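Long-range contacts in putative lipoprotein YcdA (PDB 4R4G), which is of unknown function but is a putative membrane-anchored lipoprotein, with an Ig-like N-terminal domain joined through a kinked helix to an alpha-beta C-terminal domain: residues N44-N49 with S93-L98; V57-F62 with S80-G85; T74-Y79 with N97-V102. All coordinates share one frame; numbering follows the deposited sequence.

Contact 1. Residues N44-N49 with S93-L98; sequences NVAVKN and SVEGNL
The side-chain amides of N44 and N97 meet with their planes turned 72° apart: N97 OD1 lies in the plane of the N44 amide, whereas N44 ND2 stands over the N97 carbonyl, 66° out of that plane. They belong to an antiparallel strand pair of the Ig-like N-terminal domain, where strand 93-102 forms an outer strand of a four-stranded sheet next to strand 39-48. The bond from N44 ND2 to N97 OD1 is 3.0 Å long and fairly straight at the hydrogen. N44 CG, anti to the backbone N (chi1 -174°), carries the amide to N97. The E95 carboxylate sits beside the same amide, almost perpendicular to it, and brings only an acceptor toward N44 OD1; its salt bridge is made by OE1, to K20 on strand 16-25.

V45 pairs with G96 and V47 with V94, each as a hydrogen-bonded pair. V45 N reaches G96 O at 2.8 Å, and G96 N returns a bond to V45 O. The V47 and V94 backbones exchange N-H and carbonyl in the same way. The non-hydrogen-bonded pairs N44-N97, A46-E95 and K48-S93 alternate with them and turn their side chains to a largely polar face, with the buried A46 among them, where the aliphatic part of K48 runs past the S93 hydroxyl.

On the reverse face V45, V47 and V94 look into the domain interior, toward F62 and V57 and, from strand 107-112, L110 and Y112. V47 and V94 pack beside each other. L98 crosses V45 at about a right angle, and its CD1 touches both branches of that valine, V45 CG1 at 3.7 Å and V45 CG2 at 3.8 Å.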
ATOM      1  N   ASN A  44       2.322  -3.171  23.124  1.00 64.17           N
ATOM      2  CA  ASN A  44       1.988  -4.484  23.682  1.00 66.16           C
ATOM      3  C   ASN A  44       2.391  -4.446  25.132  1.00 70.77           C
ATOM      4  O   ASN A  44       3.544  -4.136  25.430  1.00 71.34           O
ATOM      5  CB  ASN A  44       2.662  -5.660  22.928  1.00 68.92           C
ATOM      6  CG  ASN A  44       2.206  -7.021  23.423  1.00 87.71           C
ATOM      7  OD1 ASN A  44       2.717  -7.580  24.406  1.00 81.15           O
ATOM      8  ND2 ASN A  44       1.188  -7.560  22.789  1.00 80.77           N
ATOM      9  N   VAL A  45       1.430  -4.670  26.027  1.00 67.19           N
ATOM     10  CA  VAL A  45       1.646  -4.608  27.461  1.00 68.02           C
ATOM     11  C   VAL A  45       1.288  -5.942  28.093  1.00 76.95           C
ATOM     12  O   VAL A  45       0.594  -6.754  27.481  1.00 77.85           O
ATOM     13  CB  VAL A  45       0.856  -3.440  28.149  1.00 69.43           C
ATOM     14  CG1 VAL A  45       1.298  -2.071  27.632  1.00 66.93           C
ATOM     15  CG2 VAL A  45      -0.661  -3.621  28.030  1.00 68.62           C
ATOM     16  N   ALA A  46       1.734  -6.125  29.343  1.00 76.16           N
ATOM     17  CA  ALA A  46       1.460  -7.255  30.216  1.00 79.50           C
ATOM     18  C   ALA A  46       1.179  -6.709  31.578  1.00 84.81           C
ATOM     19  O   ALA A  46       1.939  -5.863  32.056  1.00 83.80           O
ATOM     20  CB  ALA A  46       2.642  -8.198  30.250  1.00 83.49           C
ATOM     21  N   VAL A  47       0.053  -7.114  32.181  1.00 83.95           N
ATOM     22  CA  VAL A  47      -0.325  -6.620  33.505  1.00 84.39           C
ATOM     23  C   VAL A  47      -0.400  -7.805  34.472  1.00 95.47           C
ATOM     24  O   VAL A  47      -1.263  -8.667  34.320  1.00 97.34           O
ATOM     25  CB  VAL A  47      -1.635  -5.768  33.508  1.00 84.79           C
ATOM     26  CG1 VAL A  47      -1.873  -5.119  34.876  1.00 83.45           C
ATOM     27  CG2 VAL A  47      -1.595  -4.697  32.425  1.00 81.50           C
ATOM     28  N   LYS A  48       0.526  -7.847  35.448  1.00 95.89           N
ATOM     29  CA  LYS A  48       0.599  -8.870  36.507  1.00100.29           C
ATOM     30  C   LYS A  48      -0.098  -8.350  37.765  1.00105.07           C
ATOM     31  O   LYS A  48       0.174  -7.218  38.179  1.00102.33           O
ATOM     32  CB  LYS A  48       2.075  -9.234  36.807  1.00105.29           C
ATOM     33  CG  LYS A  48       2.263 -10.423  37.756  1.00126.64           C
ATOM     34  CD  LYS A  48       3.470 -11.306  37.392  1.00138.05           C
ATOM     35  CE  LYS A  48       3.607 -12.470  38.352  1.00146.05           C
ATOM     36  NZ  LYS A  48       4.560 -13.501  37.869  1.00152.43           N
ATOM     37  N   ASN A  49      -1.008  -9.146  38.359  1.00105.35           N
ATOM     38  CA  ASN A  49      -1.694  -8.739  39.592  1.00105.54           C
ATOM     39  C   ASN A  49      -0.750  -9.028  40.760  1.00115.10           C
ATOM     40  O   ASN A  49      -0.586 -10.191  41.129  1.00119.16           O
ATOM     41  CB  ASN A  49      -3.059  -9.452  39.750  1.00105.04           C
ATOM     42  CG  ASN A  49      -3.877  -9.101  40.989  1.00117.57           C
ATOM     43  OD1 ASN A  49      -3.461  -8.353  41.886  1.00108.10           O
ATOM     44  ND2 ASN A  49      -5.077  -9.655  41.074  1.00108.92           N
ATOM     45  N   SER A  93      -1.542 -13.034  35.058  1.00113.87           N
ATOM     46  CA  SER A  93      -1.215 -11.963  34.119  1.00108.57           C
ATOM     47  C   SER A  93      -2.015 -11.998  32.831  1.00109.36           C
ATOM     48  O   SER A  93      -2.236 -13.055  32.238  1.00112.68           O
ATOM     49  CB  SER A  93       0.269 -11.979  33.764  1.00112.71           C
ATOM     50  OG  SER A  93       1.082 -11.901  34.922  1.00125.91           O
ATOM     51  N   VAL A  94      -2.403 -10.804  32.374  1.00 99.51           N
ATOM     52  CA  VAL A  94      -3.079 -10.593  31.100  1.00 96.00           C
ATOM     53  C   VAL A  94      -2.068  -9.898  30.198  1.00 93.01           C
ATOM     54  O   VAL A  94      -1.214  -9.162  30.687  1.00 90.94           O
ATOM     55  CB  VAL A  94      -4.422  -9.823  31.250  1.00 98.00           C
ATOM     56  CG1 VAL A  94      -4.212  -8.371  31.670  1.00 94.05           C
ATOM     57  CG2 VAL A  94      -5.261  -9.911  29.981  1.00 97.42           C
ATOM     58  N   GLU A  95      -2.126 -10.165  28.911  1.00 87.81           N
ATOM     59  CA  GLU A  95      -1.216  -9.563  27.945  1.00 85.63           C
ATOM     60  C   GLU A  95      -2.026  -9.186  26.683  1.00 85.46           C
ATOM     61  O   GLU A  95      -2.989  -9.872  26.327  1.00 86.50           O
ATOM     62  CB  GLU A  95      -0.051 -10.537  27.651  1.00 90.57           C
ATOM     63  CG  GLU A  95       1.178  -9.922  26.987  1.00107.33           C
ATOM     64  CD  GLU A  95       2.228 -10.886  26.449  1.00135.97           C
ATOM     65  OE1 GLU A  95       2.700 -11.751  27.226  1.00131.09           O
ATOM     66  OE2 GLU A  95       2.628 -10.726  25.270  1.00127.75           O
ATOM     67  N   GLY A  96      -1.674  -8.076  26.056  1.00 77.60           N
ATOM     68  CA  GLY A  96      -2.383  -7.612  24.871  1.00 75.45           C
ATOM     69  C   GLY A  96      -1.883  -6.280  24.369  1.00 77.14           C
ATOM     70  O   GLY A  96      -1.026  -5.652  25.000  1.00 78.15           O
ATOM     71  N   ASN A  97      -2.428  -5.838  23.245  1.00 71.03           N
ATOM     72  CA  ASN A  97      -2.017  -4.606  22.585  1.00 68.40           C
ATOM     73  C   ASN A  97      -2.952  -3.444  22.857  1.00 69.05           C
ATOM     74  O   ASN A  97      -4.162  -3.642  23.032  1.00 69.19           O
ATOM     75  CB  ASN A  97      -1.947  -4.811  21.064  1.00 70.23           C
ATOM     76  CG  ASN A  97      -0.909  -5.776  20.583  1.00 93.78           C
ATOM     77  OD1 ASN A  97       0.297  -5.571  20.723  1.00 87.41           O
ATOM     78  ND2 ASN A  97      -1.359  -6.779  19.866  1.00 92.07           N
ATOM     79  N   LEU A  98      -2.382  -2.220  22.806  1.00 60.86           N
ATOM     80  CA  LEU A  98      -3.075  -0.954  22.972  1.00 57.47           C
ATOM     81  C   LEU A  98      -2.767  -0.115  21.760  1.00 62.79           C
ATOM     82  O   LEU A  98      -1.682  -0.219  21.196  1.00 64.63           O
ATOM     83  CB  LEU A  98      -2.683  -0.229  24.267  1.00 55.76           C
ATOM     84  CG  LEU A  98      -2.625  -1.020  25.558  1.00 59.65           C
ATOM     85  CD1 LEU A  98      -1.815  -0.276  26.566  1.00 58.04           C
ATOM     86  CD2 LEU A  98      -4.034  -1.349  26.100  1.00 61.93           C
TER

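Contact 2. Residues V57-F62 with S80-G85; sequences VDSMDF and SEKLQG
The backbones of V57-F62 and S80-G85 meet between D58 and G85, whose CA atoms are 4.4 Å apart, before 57-62 turns away through a 3-10 segment at 59-61. There G85 CA makes a C-H contact of 3.4 Å with V57 O. Within 57-62 the turn is held by two aspartates: D58 OD1, through its anti lone pair, accepts from the backbone N of M60, a selenomethionine, in an Asx turn, and D61 OD2 accepts from the backbone N of D58 at 2.9 Å.

L83 carries the apolar part of the contact. Its side chain crosses those of F62 and V57 at about right angles. A single methyl does the touching: L83 CD2 is 3.8 Å from F62 CE1, which it meets obliquely to the ring, and 4.2 Å from V57 CG1. V94 of strand 93-102 packs on both L83 and V57, while the F62 ring also meets that of Y112, so the loop leucine joins the packing of the Ig-like domain interior.

S59 has two deposited conformers, and in the one described its OG gives a weak, doubtful bond of 3.2 Å to L83 O. K82 CE lies beside S59 CB, and K82 NZ goes on to a hydrogen bond with T74 O and a salt bridge with D75.

The chemistry therefore divides. The polar bonds of D58 and D61, and a bent one from Q84 NE2 to K82 O, shape each loop internally. Between the loops L83 has the largest share, S59, the G85 backbone and the K82 chain contribute, and the one hydrogen bond across is weak.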
ATOM      1  N   VAL A  57      -8.843  -5.936  34.330  1.00 82.17           N
ATOM      2  CA  VAL A  57      -7.924  -5.177  33.484  1.00 78.40           C
ATOM      3  C   VAL A  57      -8.588  -4.956  32.123  1.00 82.42           C
ATOM      4  O   VAL A  57      -9.024  -5.919  31.484  1.00 86.36           O
ATOM      5  CB  VAL A  57      -6.504  -5.804  33.372  1.00 81.51           C
ATOM      6  CG1 VAL A  57      -5.615  -5.011  32.409  1.00 77.49           C
ATOM      7  CG2 VAL A  57      -5.837  -5.907  34.748  1.00 82.01           C
ATOM      8  N   ASP A  58      -8.685  -3.672  31.707  1.00 73.89           N
ATOM      9  CA  ASP A  58      -9.306  -3.238  30.455  1.00 72.30           C
ATOM     10  C   ASP A  58      -8.401  -2.255  29.721  1.00 72.03           C
ATOM     11  O   ASP A  58      -7.526  -1.633  30.336  1.00 69.43           O
ATOM     12  CB  ASP A  58     -10.679  -2.581  30.742  1.00 74.49           C
ATOM     13  CG  ASP A  58     -11.584  -2.397  29.535  1.00 87.36           C
ATOM     14  OD1 ASP A  58     -11.354  -1.452  28.759  1.00 87.81           O
ATOM     15  OD2 ASP A  58     -12.525  -3.198  29.370  1.00 99.17           O
ATOM     16  N   SER A  59      -8.625  -2.122  28.395  1.00 67.45           N
ATOM     17  CA  SER A  59      -7.930  -1.182  27.515  0.50 64.49           C
ATOM     18  C   SER A  59      -8.107   0.251  28.052  1.00 67.14           C
ATOM     19  O   SER A  59      -7.160   1.038  28.048  1.00 66.05           O
ATOM     20  CB  SER A  59      -8.479  -1.292  26.094  0.50 66.07           C
ATOM     21  OG  SER A  59      -9.144  -2.531  25.897  0.50 74.72           O
HETATM   22  N   MSE A  60      -9.351   0.570  28.542  1.00 64.77           N
HETATM   23  CA  MSE A  60      -9.788   1.851  29.120  0.50 63.93           C
HETATM   24  C   MSE A  60      -8.954   2.295  30.324  1.00 66.08           C
HETATM   25  O   MSE A  60      -9.076   3.430  30.766  1.00 66.73           O
HETATM   26  CB  MSE A  60     -11.255   1.762  29.565  0.50 68.34           C
HETATM   27  CG  MSE A  60     -12.252   2.128  28.481  0.50 76.62           C
HETATM   28 SE   MSE A  60     -14.087   1.958  29.125  0.38 88.10          SE
HETATM   29  CE  MSE A  60     -14.989   2.787  27.577  0.50 85.13           C
ATOM     30  N   ASP A  61      -8.119   1.402  30.887  1.00 59.39           N
ATOM     31  CA  ASP A  61      -7.287   1.707  32.055  1.00 56.52           C
ATOM     32  C   ASP A  61      -6.002   2.397  31.620  1.00 58.76           C
ATOM     33  O   ASP A  61      -5.215   2.850  32.462  1.00 58.20           O
ATOM     34  CB  ASP A  61      -6.945   0.430  32.854  1.00 59.63           C
ATOM     35  CG  ASP A  61      -8.145  -0.355  33.307  1.00 70.97           C
ATOM     36  OD1 ASP A  61      -9.231   0.254  33.454  1.00 71.99           O
ATOM     37  OD2 ASP A  61      -8.002  -1.573  33.521  1.00 79.40           O
ATOM     38  N   PHE A  62      -5.760   2.452  30.306  1.00 55.20           N
ATOM     39  CA  PHE A  62      -4.552   3.090  29.784  1.00 53.76           C
ATOM     40  C   PHE A  62      -4.916   4.305  28.973  1.00 58.80           C
ATOM     41  O   PHE A  62      -5.914   4.292  28.251  1.00 58.42           O
ATOM     42  CB  PHE A  62      -3.717   2.122  28.920  1.00 55.10           C
ATOM     43  CG  PHE A  62      -3.264   0.844  29.588  1.00 56.50           C
ATOM     44  CD1 PHE A  62      -4.124  -0.248  29.697  1.00 58.39           C
ATOM     45  CD2 PHE A  62      -1.964   0.715  30.068  1.00 57.38           C
ATOM     46  CE1 PHE A  62      -3.696  -1.440  30.274  1.00 60.06           C
ATOM     47  CE2 PHE A  62      -1.533  -0.484  30.637  1.00 60.82           C
ATOM     48  CZ  PHE A  62      -2.400  -1.557  30.726  1.00 59.91           C
ATOM     49  N   SER A  80     -10.067  -8.329  18.042  1.00 80.67           N
ATOM     50  CA  SER A  80      -9.521  -9.446  18.823  1.00 80.94           C
ATOM     51  C   SER A  80      -8.015  -9.258  19.035  1.00 81.52           C
ATOM     52  O   SER A  80      -7.487  -9.808  19.992  1.00 83.93           O
ATOM     53  CB  SER A  80      -9.814 -10.791  18.165  1.00 86.61           C
ATOM     54  OG  SER A  80      -9.138 -10.955  16.927  1.00 94.85           O
ATOM     55  N   GLU A  81      -7.355  -8.417  18.201  1.00 73.80           N
ATOM     56  CA  GLU A  81      -5.930  -8.092  18.289  1.00 72.77           C
ATOM     57  C   GLU A  81      -5.619  -7.104  19.413  1.00 77.90           C
ATOM     58  O   GLU A  81      -4.466  -6.684  19.547  1.00 79.13           O
ATOM     59  CB  GLU A  81      -5.440  -7.448  16.985  1.00 72.56           C
ATOM     60  CG  GLU A  81      -5.288  -8.323  15.740  1.00 86.80           C
ATOM     61  CD  GLU A  81      -4.791  -7.508  14.549  1.00108.19           C
ATOM     62  OE1 GLU A  81      -3.901  -6.643  14.746  1.00100.39           O
ATOM     63  OE2 GLU A  81      -5.324  -7.700  13.429  1.00 97.22           O
ATOM     64  N   LYS A  82      -6.639  -6.675  20.170  1.00 72.55           N
ATOM     65  CA  LYS A  82      -6.494  -5.685  21.215  1.00 69.52           C
ATOM     66  C   LYS A  82      -6.630  -6.338  22.558  1.00 76.96           C
ATOM     67  O   LYS A  82      -7.219  -7.414  22.647  1.00 81.51           O
ATOM     68  CB  LYS A  82      -7.563  -4.595  21.018  1.00 69.61           C
ATOM     69  CG  LYS A  82      -7.267  -3.275  21.725  1.00 66.44           C
ATOM     70  CD  LYS A  82      -8.245  -2.205  21.340  1.00 63.48           C
ATOM     71  CE  LYS A  82      -8.165  -1.048  22.294  1.00 60.47           C
ATOM     72  NZ  LYS A  82      -8.848   0.170  21.786  1.00 64.07           N
ATOM     73  N   LEU A  83      -6.098  -5.693  23.615  1.00 71.98           N
ATOM     74  CA  LEU A  83      -6.218  -6.174  24.983  1.00 73.75           C
ATOM     75  C   LEU A  83      -7.700  -6.375  25.313  1.00 82.29           C
ATOM     76  O   LEU A  83      -8.522  -5.501  25.014  1.00 81.27           O
ATOM     77  CB  LEU A  83      -5.550  -5.197  25.976  1.00 71.44           C
ATOM     78  CG  LEU A  83      -5.644  -5.547  27.473  1.00 76.88           C
ATOM     79  CD1 LEU A  83      -4.852  -6.798  27.808  1.00 79.39           C
ATOM     80  CD2 LEU A  83      -5.156  -4.411  28.323  1.00 76.10           C
ATOM     81  N   GLN A  84      -8.041  -7.535  25.885  1.00 82.66           N
ATOM     82  CA  GLN A  84      -9.429  -7.838  26.178  1.00 84.46           C
ATOM     83  C   GLN A  84      -9.732  -7.658  27.631  1.00 90.85           C
ATOM     84  O   GLN A  84      -8.930  -8.017  28.503  1.00 91.47           O
ATOM     85  CB  GLN A  84      -9.801  -9.258  25.727  1.00 89.26           C
ATOM     86  CG  GLN A  84      -9.624  -9.533  24.228  1.00 98.77           C
ATOM     87  CD  GLN A  84     -10.494  -8.703  23.303  1.00107.96           C
ATOM     88  OE1 GLN A  84     -11.720  -8.593  23.456  1.00107.18           O
ATOM     89  NE2 GLN A  84      -9.870  -8.141  22.292  1.00 88.52           N
ATOM     90  N   GLY A  85     -10.909  -7.101  27.883  1.00 89.09           N
ATOM     91  CA  GLY A  85     -11.420  -6.890  29.229  1.00 90.07           C
ATOM     92  C   GLY A  85     -11.523  -8.223  29.930  1.00 99.17           C
ATOM     93  O   GLY A  85     -12.188  -9.140  29.441  1.00102.50           O
TER

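Contact 3. Residues T74-Y79 with N97-V102; sequences TDPEDY and NLFFVV
T74 N bonds to F99 O at 2.9 Å, a straight bond at the hydrogen (165°) in which the donor stands 53° above the carbonyl plane. It fastens the loop 74-79 to strand 93-102, an outer strand of one sheet in the Ig-like domain; a backbone bond between V101 and S72 makes a further tie between the strand and the chain leading into this loop.

The T74 side chain crosses those of F99 and V101 at about right angles. T74 CB comes within 3.7 Å of V101 CG2, and the methyl T74 CG2 lies 3.9 Å from F99 CB. T74 OG1, which is anti to the backbone N (chi1 -168°), is bonded to D31 and more weakly to S33, so the residue packs through its carbons while its hydroxyl is satisfied in another loop.

Two residues on, P76 lies over one face of the F99 ring. The F99 side chain also packs on V40 of strand 39-48 and on K82, and the residue is buried. P76 CB makes the CH-pi contact, 4.0 Å from the centroid of the F99 ring and displaced toward the rim, and P76 CG approaches F99 CE1 at 3.7 Å.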
ATOM      1  N   THR A  74      -7.568   4.004  19.824  1.00 66.46           N
ATOM      2  CA  THR A  74      -8.232   3.588  18.608  1.00 65.47           C
ATOM      3  C   THR A  74      -8.319   2.076  18.595  1.00 68.97           C
ATOM      4  O   THR A  74      -7.908   1.428  19.559  1.00 69.53           O
ATOM      5  CB  THR A  74      -7.620   4.228  17.379  1.00 67.12           C
ATOM      6  OG1 THR A  74      -8.498   3.978  16.296  1.00 64.12           O
ATOM      7  CG2 THR A  74      -6.212   3.746  17.077  1.00 67.31           C
ATOM      8  N   ASP A  75      -8.932   1.521  17.551  1.00 64.24           N
ATOM      9  CA  ASP A  75      -9.136   0.091  17.453  1.00 64.64           C
ATOM     10  C   ASP A  75      -8.447  -0.442  16.224  1.00 67.35           C
ATOM     11  O   ASP A  75      -8.455   0.246  15.197  1.00 67.07           O
ATOM     12  CB  ASP A  75     -10.653  -0.244  17.422  1.00 68.05           C
ATOM     13  CG  ASP A  75     -11.370  -0.135  18.751  1.00 78.94           C
ATOM     14  OD1 ASP A  75     -10.816  -0.587  19.755  1.00 81.59           O
ATOM     15  OD2 ASP A  75     -12.502   0.380  18.775  1.00 87.35           O
ATOM     16  N   PRO A  76      -7.883  -1.680  16.272  1.00 63.88           N
ATOM     17  CA  PRO A  76      -7.298  -2.261  15.052  1.00 63.38           C
ATOM     18  C   PRO A  76      -8.432  -2.747  14.123  1.00 71.74           C
ATOM     19  O   PRO A  76      -9.595  -2.647  14.524  1.00 72.98           O
ATOM     20  CB  PRO A  76      -6.454  -3.420  15.609  1.00 65.53           C
ATOM     21  CG  PRO A  76      -7.197  -3.879  16.790  1.00 71.07           C
ATOM     22  CD  PRO A  76      -7.838  -2.649  17.394  1.00 65.89           C
ATOM     23  N   GLU A  77      -8.125  -3.295  12.907  1.00 69.83           N
ATOM     24  CA  GLU A  77      -9.175  -3.807  12.016  1.00 70.82           C
ATOM     25  C   GLU A  77      -9.870  -4.991  12.685  1.00 76.14           C
ATOM     26  O   GLU A  77     -11.090  -5.078  12.633  1.00 77.39           O
ATOM     27  CB  GLU A  77      -8.613  -4.188  10.640  1.00 72.21           C
ATOM     28  CG  GLU A  77      -9.633  -4.734   9.641  1.00 79.04           C
ATOM     29  CD  GLU A  77      -9.766  -6.245   9.572  1.00100.98           C
ATOM     30  OE1 GLU A  77      -8.876  -6.953  10.100  1.00 91.52           O
ATOM     31  OE2 GLU A  77     -10.747  -6.722   8.956  1.00100.54           O
ATOM     32  N   ASP A  78      -9.110  -5.861  13.366  1.00 72.41           N
ATOM     33  CA  ASP A  78      -9.688  -7.001  14.065  1.00 74.37           C
ATOM     34  C   ASP A  78      -9.535  -6.744  15.554  1.00 79.86           C
ATOM     35  O   ASP A  78      -8.457  -6.941  16.107  1.00 79.22           O
ATOM     36  CB  ASP A  78      -9.011  -8.302  13.605  1.00 77.29           C
ATOM     37  CG  ASP A  78      -9.552  -9.586  14.179  1.00 92.48           C
ATOM     38  OD1 ASP A  78     -10.460  -9.524  15.038  1.00 95.00           O
ATOM     39  OD2 ASP A  78      -9.040 -10.656  13.809  1.00102.34           O
ATOM     40  N   TYR A  79     -10.623  -6.292  16.210  1.00 77.77           N
ATOM     41  CA  TYR A  79     -10.627  -5.932  17.623  1.00 77.00           C
ATOM     42  C   TYR A  79     -10.074  -7.059  18.514  1.00 83.44           C
ATOM     43  O   TYR A  79      -9.621  -6.764  19.617  1.00 83.96           O
ATOM     44  CB  TYR A  79     -12.029  -5.498  18.099  1.00 79.43           C
ATOM     45  CG  TYR A  79     -12.031  -4.973  19.520  1.00 80.09           C
ATOM     46  CD1 TYR A  79     -11.513  -3.717  19.817  1.00 79.16           C
ATOM     47  CD2 TYR A  79     -12.496  -5.752  20.573  1.00 82.85           C
ATOM     48  CE1 TYR A  79     -11.475  -3.242  21.121  1.00 78.25           C
ATOM     49  CE2 TYR A  79     -12.443  -5.292  21.889  1.00 82.88           C
ATOM     50  CZ  TYR A  79     -11.919  -4.038  22.157  1.00 86.67           C
ATOM     51  OH  TYR A  79     -11.862  -3.528  23.432  1.00 89.15           O
ATOM     52  N   ASN A  97      -2.428  -5.838  23.245  1.00 71.03           N
ATOM     53  CA  ASN A  97      -2.017  -4.606  22.585  1.00 68.40           C
ATOM     54  C   ASN A  97      -2.952  -3.444  22.857  1.00 69.05           C
ATOM     55  O   ASN A  97      -4.162  -3.642  23.032  1.00 69.19           O
ATOM     56  CB  ASN A  97      -1.947  -4.811  21.064  1.00 70.23           C
ATOM     57  CG  ASN A  97      -0.909  -5.776  20.583  1.00 93.78           C
ATOM     58  OD1 ASN A  97       0.297  -5.571  20.723  1.00 87.41           O
ATOM     59  ND2 ASN A  97      -1.359  -6.779  19.866  1.00 92.07           N
ATOM     60  N   LEU A  98      -2.382  -2.220  22.806  1.00 60.86           N
ATOM     61  CA  LEU A  98      -3.075  -0.954  22.972  1.00 57.47           C
ATOM     62  C   LEU A  98      -2.767  -0.115  21.760  1.00 62.79           C
ATOM     63  O   LEU A  98      -1.682  -0.219  21.196  1.00 64.63           O
ATOM     64  CB  LEU A  98      -2.683  -0.229  24.267  1.00 55.76           C
ATOM     65  CG  LEU A  98      -2.625  -1.020  25.558  1.00 59.65           C
ATOM     66  CD1 LEU A  98      -1.815  -0.276  26.566  1.00 58.04           C
ATOM     67  CD2 LEU A  98      -4.034  -1.349  26.100  1.00 61.93           C
ATOM     68  N   PHE A  99      -3.734   0.678  21.320  1.00 57.54           N
ATOM     69  CA  PHE A  99      -3.624   1.461  20.100  1.00 55.29           C
ATOM     70  C   PHE A  99      -4.026   2.907  20.364  1.00 56.99           C
ATOM     71  O   PHE A  99      -5.057   3.164  20.998  1.00 56.14           O
ATOM     72  CB  PHE A  99      -4.517   0.836  19.015  1.00 57.86           C
ATOM     73  CG  PHE A  99      -4.233  -0.616  18.708  1.00 60.42           C
ATOM     74  CD1 PHE A  99      -4.794  -1.627  19.476  1.00 63.91           C
ATOM     75  CD2 PHE A  99      -3.463  -0.973  17.605  1.00 62.83           C
ATOM     76  CE1 PHE A  99      -4.527  -2.967  19.198  1.00 67.02           C
ATOM     77  CE2 PHE A  99      -3.195  -2.312  17.327  1.00 66.59           C
ATOM     78  CZ  PHE A  99      -3.713  -3.298  18.136  1.00 66.46           C
ATOM     79  N   PHE A 100      -3.198   3.848  19.889  1.00 52.58           N
ATOM     80  CA  PHE A 100      -3.404   5.266  20.113  1.00 52.34           C
ATOM     81  C   PHE A 100      -3.060   6.063  18.889  1.00 59.77           C
ATOM     82  O   PHE A 100      -2.036   5.809  18.265  1.00 59.61           O
ATOM     83  CB  PHE A 100      -2.556   5.757  21.296  1.00 53.34           C
ATOM     84  CG  PHE A 100      -2.864   5.088  22.612  1.00 55.01           C
ATOM     85  CD1 PHE A 100      -3.946   5.495  23.382  1.00 58.04           C
ATOM     86  CD2 PHE A 100      -2.064   4.055  23.090  1.00 57.68           C
ATOM     87  CE1 PHE A 100      -4.240   4.867  24.592  1.00 59.22           C
ATOM     88  CE2 PHE A 100      -2.347   3.439  24.310  1.00 60.59           C
ATOM     89  CZ  PHE A 100      -3.444   3.835  25.043  1.00 58.51           C
ATOM     90  N   VAL A 101      -3.900   7.050  18.573  1.00 58.63           N
ATOM     91  CA  VAL A 101      -3.716   7.943  17.435  1.00 60.24           C
ATOM     92  C   VAL A 101      -2.616   8.933  17.813  1.00 66.11           C
ATOM     93  O   VAL A 101      -2.778   9.680  18.778  1.00 65.74           O
ATOM     94  CB  VAL A 101      -5.049   8.652  17.061  1.00 64.51           C
ATOM     95  CG1 VAL A 101      -4.884   9.524  15.832  1.00 63.62           C
ATOM     96  CG2 VAL A 101      -6.182   7.651  16.876  1.00 64.66           C
ATOM     97  N   VAL A 102      -1.506   8.920  17.057  1.00 63.67           N
ATOM     98  CA  VAL A 102      -0.304   9.733  17.290  1.00 63.61           C
ATOM     99  C   VAL A 102       0.281  10.333  15.999  1.00 67.54           C
ATOM    100  O   VAL A 102       0.148   9.777  14.908  1.00 66.00           O
ATOM    101  CB  VAL A 102       0.819   8.900  18.000  1.00 66.94           C
ATOM    102  CG1 VAL A 102       0.426   8.513  19.414  1.00 66.26           C
ATOM    103  CG2 VAL A 102       1.239   7.662  17.186  1.00 66.21           C
TER

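In the fold
All three contacts are structural packing within the Ig-like domain of a protein with no assigned function. Contacts 1 and 3 share N97 and L98 on strand 93-102, with centres about 15 Å apart: the strand pairs with 39-48 in the first and takes up the 74-79 loop in the second. The centre of contact 2 is about 8 Å from that of contact 1 and about 10 Å from that of contact 3. Probable hydrogen bonds from L83 N to N97 O (2.9 Å) and from N97 ND2 to E81 O (3.1 Å) tie it to the strand, and one from K82 NZ to T74 O (2.7 Å) ties it to contact 3. L98 CD1 packs 3.5 Å from F62 CG, joining contacts 1 and 2.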